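PDB 3G7Q: valine-pyruvate aminotransferase from Salmonella typhimurium, which catalyses the pyridoxal phosphate-dependent transfer of an amino group between L-valine and pyruvate, giving 3-methyl-2-oxobutanoate and L-alanine, probably contributing to alanine biosynthesis. Local coordinates for residues A[157-162]-A[167-172]; A[197-202]-A[231-236]. All blocks are in the same frame, centred on the assembly; numbering follows the deposited sequence.

Interaction 1: A[157-162]-A[167-172]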
# COMPACT_ATOMS: atom_id res chain seq x y z
N ASN A 157 12.24 -7.83 32.10
CA ASN A 157 12.91 -7.46 33.34
C ASN A 157 13.32 -6.00 33.19
O ASN A 157 13.44 -5.51 32.06
CB ASN A 157 14.16 -8.30 33.58
CG ASN A 157 13.85 -9.72 33.99
OD1 ASN A 157 12.81 -10.00 34.58
ND2 ASN A 157 14.78 -10.62 33.72
N ILE A 158 13.55 -5.32 34.30
CA ILE A 158 13.97 -3.91 34.29
C ILE A 158 15.32 -3.78 34.98
O ILE A 158 15.50 -4.27 36.08
CB ILE A 158 12.97 -3.04 35.01
CG1 ILE A 158 11.64 -3.04 34.25
CG2 ILE A 158 13.51 -1.60 35.21
CD1 ILE A 158 10.49 -2.35 34.99
N GLU A 159 16.27 -3.14 34.31
CA GLU A 159 17.59 -2.84 34.88
C GLU A 159 17.64 -1.34 35.13
O GLU A 159 17.47 -0.57 34.18
CB GLU A 159 18.67 -3.19 33.88
CG GLU A 159 20.09 -2.79 34.32
CD GLU A 159 21.16 -3.04 33.27
OE1 GLU A 159 20.87 -3.11 32.05
OE2 GLU A 159 22.33 -3.11 33.69
N LEU A 160 17.80 -0.90 36.37
CA LEU A 160 17.94 0.55 36.65
C LEU A 160 19.35 0.97 36.28
O LEU A 160 20.30 0.22 36.52
CB LEU A 160 17.62 0.87 38.10
CG LEU A 160 16.19 0.54 38.55
CD1 LEU A 160 16.01 0.74 40.06
CD2 LEU A 160 15.17 1.37 37.74
N LEU A 161 19.48 2.14 35.67
CA LEU A 161 20.74 2.67 35.21
C LEU A 161 21.02 4.07 35.79
O LEU A 161 20.12 4.71 36.34
CB LEU A 161 20.75 2.72 33.70
CG LEU A 161 20.66 1.37 32.99
CD1 LEU A 161 20.42 1.63 31.49
CD2 LEU A 161 21.93 0.52 33.28
N PRO A 162 22.26 4.55 35.65
CA PRO A 162 22.54 5.89 36.15
C PRO A 162 21.75 7.00 35.46
O PRO A 162 21.16 6.84 34.39
CB PRO A 162 24.03 6.07 35.86
CG PRO A 162 24.56 4.65 35.90
CD PRO A 162 23.49 3.92 35.14
N LYS A 167 16.62 0.15 31.51
CA LYS A 167 16.65 -0.63 30.29
C LYS A 167 15.86 -1.93 30.48
O LYS A 167 16.01 -2.62 31.49
CB LYS A 167 18.10 -0.97 29.92
CG LYS A 167 18.25 -1.80 28.67
CD LYS A 167 19.71 -1.96 28.22
CE LYS A 167 19.86 -3.01 27.10
NZ LYS A 167 19.23 -2.62 25.79
N TYR A 168 14.99 -2.22 29.53
CA TYR A 168 14.24 -3.46 29.54
C TYR A 168 15.12 -4.58 29.02
O TYR A 168 15.94 -4.38 28.11
CB TYR A 168 13.01 -3.37 28.67
CG TYR A 168 11.93 -2.42 29.15
CD1 TYR A 168 11.32 -2.58 30.39
CD2 TYR A 168 11.46 -1.43 28.33
CE1 TYR A 168 10.29 -1.73 30.83
CE2 TYR A 168 10.44 -0.58 28.73
CZ TYR A 168 9.86 -0.73 29.99
OH TYR A 168 8.86 0.12 30.39
N HIS A 169 14.92 -5.76 29.58
CA HIS A 169 15.62 -6.99 29.18
C HIS A 169 14.65 -8.15 29.00
O HIS A 169 13.64 -8.23 29.68
CB HIS A 169 16.64 -7.38 30.24
CG HIS A 169 17.82 -6.47 30.27
ND1 HIS A 169 18.86 -6.57 29.36
CD2 HIS A 169 18.13 -5.43 31.08
CE1 HIS A 169 19.76 -5.64 29.63
NE2 HIS A 169 19.34 -4.93 30.67
N VAL A 170 15.01 -9.07 28.12
CA VAL A 170 14.24 -10.30 27.92
C VAL A 170 14.34 -11.15 29.17
O VAL A 170 15.44 -11.41 29.67
CB VAL A 170 14.76 -11.13 26.73
CG1 VAL A 170 13.96 -12.45 26.59
CG2 VAL A 170 14.75 -10.34 25.40
N ASP A 171 13.21 -11.58 29.71
CA ASP A 171 13.18 -12.49 30.87
C ASP A 171 13.14 -13.92 30.33
O ASP A 171 12.06 -14.49 30.13
CB ASP A 171 11.98 -12.16 31.76
CG ASP A 171 11.82 -13.10 32.91
OD1 ASP A 171 12.68 -13.97 33.12
OD2 ASP A 171 10.78 -12.97 33.62
N PHE A 172 14.31 -14.50 30.10
CA PHE A 172 14.36 -15.83 29.49
C PHE A 172 13.80 -16.93 30.39
O PHE A 172 13.27 -17.92 29.89
CB PHE A 172 15.78 -16.18 29.02
CG PHE A 172 16.19 -15.43 27.79
CD1 PHE A 172 15.75 -15.86 26.54
CD2 PHE A 172 17.00 -14.31 27.87
CE1 PHE A 172 16.12 -15.18 25.39
CE2 PHE A 172 17.35 -13.63 26.73
CZ PHE A 172 16.91 -14.07 25.49
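The imidazole of His-169 meets Glu-159 at its edge: CB of Glu-159 lies in the ring plane, 3.6 Å from CD2 of His-169, and OE1 of Glu-159 takes the NE2 hydrogen at 2.7 Å. That bond is nearly straight, 167° at the hydrogen, and stays close to the imidazole plane. The carboxylate is less well aligned, since NE2 reaches OE1 from above its plane, and carboxylate and ring planes stand 51° apart. With CG anti to the backbone N (chi1 174°) and an extended chain beyond it, Glu-159 spans the diagonal to His-169 instead of staying beside its direct partner Lys-167. The other ring nitrogen, ND1, is bonded to Glu-201, so two carboxylates grip the imidazole and fix its rotation; this would probably favour a protonated ring. On the Tyr-168 ring the backbone O of Asn-157 sits at the edge, in plane, while CG1 of Ile-158 approaches obliquely, 3.9 Å from CD1 of Tyr-168, the two side chains running alongside each other in the same direction.

These pairs belong to an antiparallel beta hairpin, strands 157-161 and 165-169, in which 157-161 is, within this chain, an outermost strand of a six-stranded mixed sheet. Asn-157 with His-169 and Glu-159 with Lys-167 are hydrogen-bonded pairs, each closed by two backbone bonds; Ile-158 with Tyr-168 is the non-hydrogen-bonded pair between them. Tyr-168 OH is held by His-383 and Trp-343. Past the paired residues, the side chains of Asn-157 and Asp-171 cross at about a right angle, OD1 of Asn-157 lying 3.6 Å from CB of Asp-171, while Asp-171 OD2 bonds to His-174.

Interaction 2: A[197-202]-A[231-236]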
# COMPACT_ATOMS: atom_id res chain seq x y z
N ILE A 197 18.00 -4.21 21.91
CA ILE A 197 18.19 -5.54 22.45
C ILE A 197 19.68 -5.94 22.32
O ILE A 197 20.30 -5.69 21.28
CB ILE A 197 17.21 -6.51 21.74
CG1 ILE A 197 17.31 -7.90 22.33
CG2 ILE A 197 17.42 -6.48 20.20
CD1 ILE A 197 16.34 -8.88 21.71
N THR A 198 20.26 -6.53 23.36
CA THR A 198 21.70 -6.82 23.40
C THR A 198 22.08 -7.93 22.42
O THR A 198 21.23 -8.75 22.02
CB THR A 198 22.20 -7.18 24.80
OG1 THR A 198 21.76 -8.50 25.17
CG2 THR A 198 21.77 -6.11 25.85
N ASP A 199 23.34 -7.95 22.01
CA ASP A 199 23.80 -9.03 21.15
C ASP A 199 23.49 -10.41 21.76
O ASP A 199 23.01 -11.29 21.05
CB ASP A 199 25.31 -8.96 20.87
CG ASP A 199 25.71 -7.71 20.13
OD1 ASP A 199 24.89 -7.17 19.37
OD2 ASP A 199 26.84 -7.28 20.33
N GLU A 200 23.70 -10.55 23.05
CA GLU A 200 23.48 -11.83 23.74
C GLU A 200 21.99 -12.21 23.73
O GLU A 200 21.64 -13.35 23.46
CB GLU A 200 24.01 -11.74 25.17
CG GLU A 200 24.03 -13.07 25.93
N GLU A 201 21.13 -11.26 24.02
CA GLU A 201 19.69 -11.51 23.96
C GLU A 201 19.22 -11.92 22.57
O GLU A 201 18.45 -12.86 22.39
CB GLU A 201 18.90 -10.25 24.37
CG GLU A 201 18.98 -10.00 25.87
CD GLU A 201 18.43 -8.64 26.29
OE1 GLU A 201 18.48 -7.65 25.50
OE2 GLU A 201 17.93 -8.55 27.44
N LEU A 202 19.71 -11.22 21.56
CA LEU A 202 19.30 -11.49 20.20
C LEU A 202 19.80 -12.87 19.74
O LEU A 202 19.06 -13.60 19.07
CB LEU A 202 19.77 -10.35 19.27
CG LEU A 202 19.19 -10.35 17.85
CD1 LEU A 202 17.68 -10.23 17.89
CD2 LEU A 202 19.82 -9.20 17.02
N PHE A 231 22.45 4.76 18.68
CA PHE A 231 23.49 5.37 19.50
C PHE A 231 24.23 4.38 20.40
O PHE A 231 24.96 4.77 21.32
CB PHE A 231 22.85 6.45 20.37
CG PHE A 231 21.79 7.29 19.65
CD1 PHE A 231 22.09 7.92 18.45
CD2 PHE A 231 20.53 7.46 20.18
CE1 PHE A 231 21.16 8.67 17.80
CE2 PHE A 231 19.59 8.20 19.53
CZ PHE A 231 19.88 8.79 18.35
N SER A 232 23.98 3.10 20.21
CA SER A 232 24.61 2.11 21.03
C SER A 232 25.23 1.08 20.14
O SER A 232 24.98 1.08 18.93
CB SER A 232 23.55 1.42 21.89
OG SER A 232 22.63 0.81 20.99
N GLU A 233 26.01 0.21 20.74
CA GLU A 233 26.60 -0.92 20.03
C GLU A 233 25.48 -1.91 19.67
O GLU A 233 24.52 -2.07 20.42
CB GLU A 233 27.64 -1.59 20.90
CG GLU A 233 28.31 -2.82 20.30
CD GLU A 233 27.56 -4.13 20.51
OE1 GLU A 233 26.77 -4.26 21.49
OE2 GLU A 233 27.80 -5.04 19.70
N ALA A 234 25.60 -2.53 18.50
CA ALA A 234 24.67 -3.54 18.07
C ALA A 234 25.27 -4.29 16.89
O ALA A 234 25.41 -3.73 15.80
CB ALA A 234 23.32 -2.90 17.70
N ARG A 235 25.64 -5.54 17.08
CA ARG A 235 26.18 -6.29 15.96
C ARG A 235 25.05 -6.67 15.02
O ARG A 235 24.07 -7.26 15.45
CB ARG A 235 26.89 -7.56 16.43
CG ARG A 235 27.35 -8.45 15.28
CD ARG A 235 28.05 -9.72 15.76
NE ARG A 235 29.03 -9.34 16.74
CZ ARG A 235 28.93 -9.48 18.06
NH1 ARG A 235 27.91 -10.12 18.63
NH2 ARG A 235 29.91 -9.02 18.82
N PRO A 236 25.17 -6.32 13.73
CA PRO A 236 24.10 -6.73 12.82
C PRO A 236 24.01 -8.25 12.72
O PRO A 236 25.03 -8.96 12.91
CB PRO A 236 24.51 -6.09 11.49
CG PRO A 236 25.45 -4.97 11.89
CD PRO A 236 26.19 -5.51 13.04
O HOH W 1 25.08 -5.88 22.88
O HOH W 2 28.92 -9.80 21.55
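Asp-199 and Glu-233 approach from opposite directions, and their carboxylates meet with planes 90° apart. The nearest oxygens, OD2 of Asp-199 and OE2 of Glu-233, are 2.5 Å apart, a separation at which one of the acids probably holds a proton. A bend at chi2 (-86°) turns the end of Glu-233 back to the helix start, although its CB sets off to one side. Water 1 bridges the same two residues: it accepts from the backbone N of Asp-199 and donates to OE1 of Glu-233 at 2.7 Å.

Arg-235 crosses Asp-199 at about a right angle, with guanidinium and carboxylate planes 45° apart. OD2 of Asp-199 lies over one face of the guanidinium, 3.5 Å from NH1 of Arg-235, so this salt bridge rests on charge alone and no N-H is aimed at the oxygen. Water 2, in the guanidinium plane, instead takes a hydrogen from NH2 of Arg-235 at 3.0 Å and makes a weak bond to OD2 of Asp-199. The firmer link is to the loop backbone: N of Arg-235 donates to OD1 of Asp-199 at 2.9 Å, on the syn side of the carboxylate. Arg-188 adds a salt bridge to OD1 and also bonds the backbone O of Arg-235, tying helix start and loop together.

Just ahead of Asp-199, Thr-198 OG1 accepts from Glu-201 N at 3.1 Å, and Glu-201 OE1 accepts from Thr-198 N at 3.0 Å. With Thr-198 as N-cap, these reciprocal bonds form a capping box that closes the first turn of helix 199-211, the turn to which the surface loop 231-236 is fastened.

How the interactions relate
The centres of interactions 1 and 2 lie 14 Å apart, on the same side of the chain's centre, and the first turn of helix 199-211 joins them. Glu-201 reaches from this turn to the hairpin: its OE2 is 2.9 Å from ND1 of His-169 and 3.0 Å from N of Val-170, both probable hydrogen bonds. Packing adds to this, with CZ of Phe-172 3.7 Å from O of Glu-201. Lys-167 NZ bonds to Asn-195 and forms a salt bridge with Glu-337, and Glu-337 in turn makes backbone bonds to Phe-231 of the 231-236 loop. Both contacts are structural junctions within the aminotransferase chain.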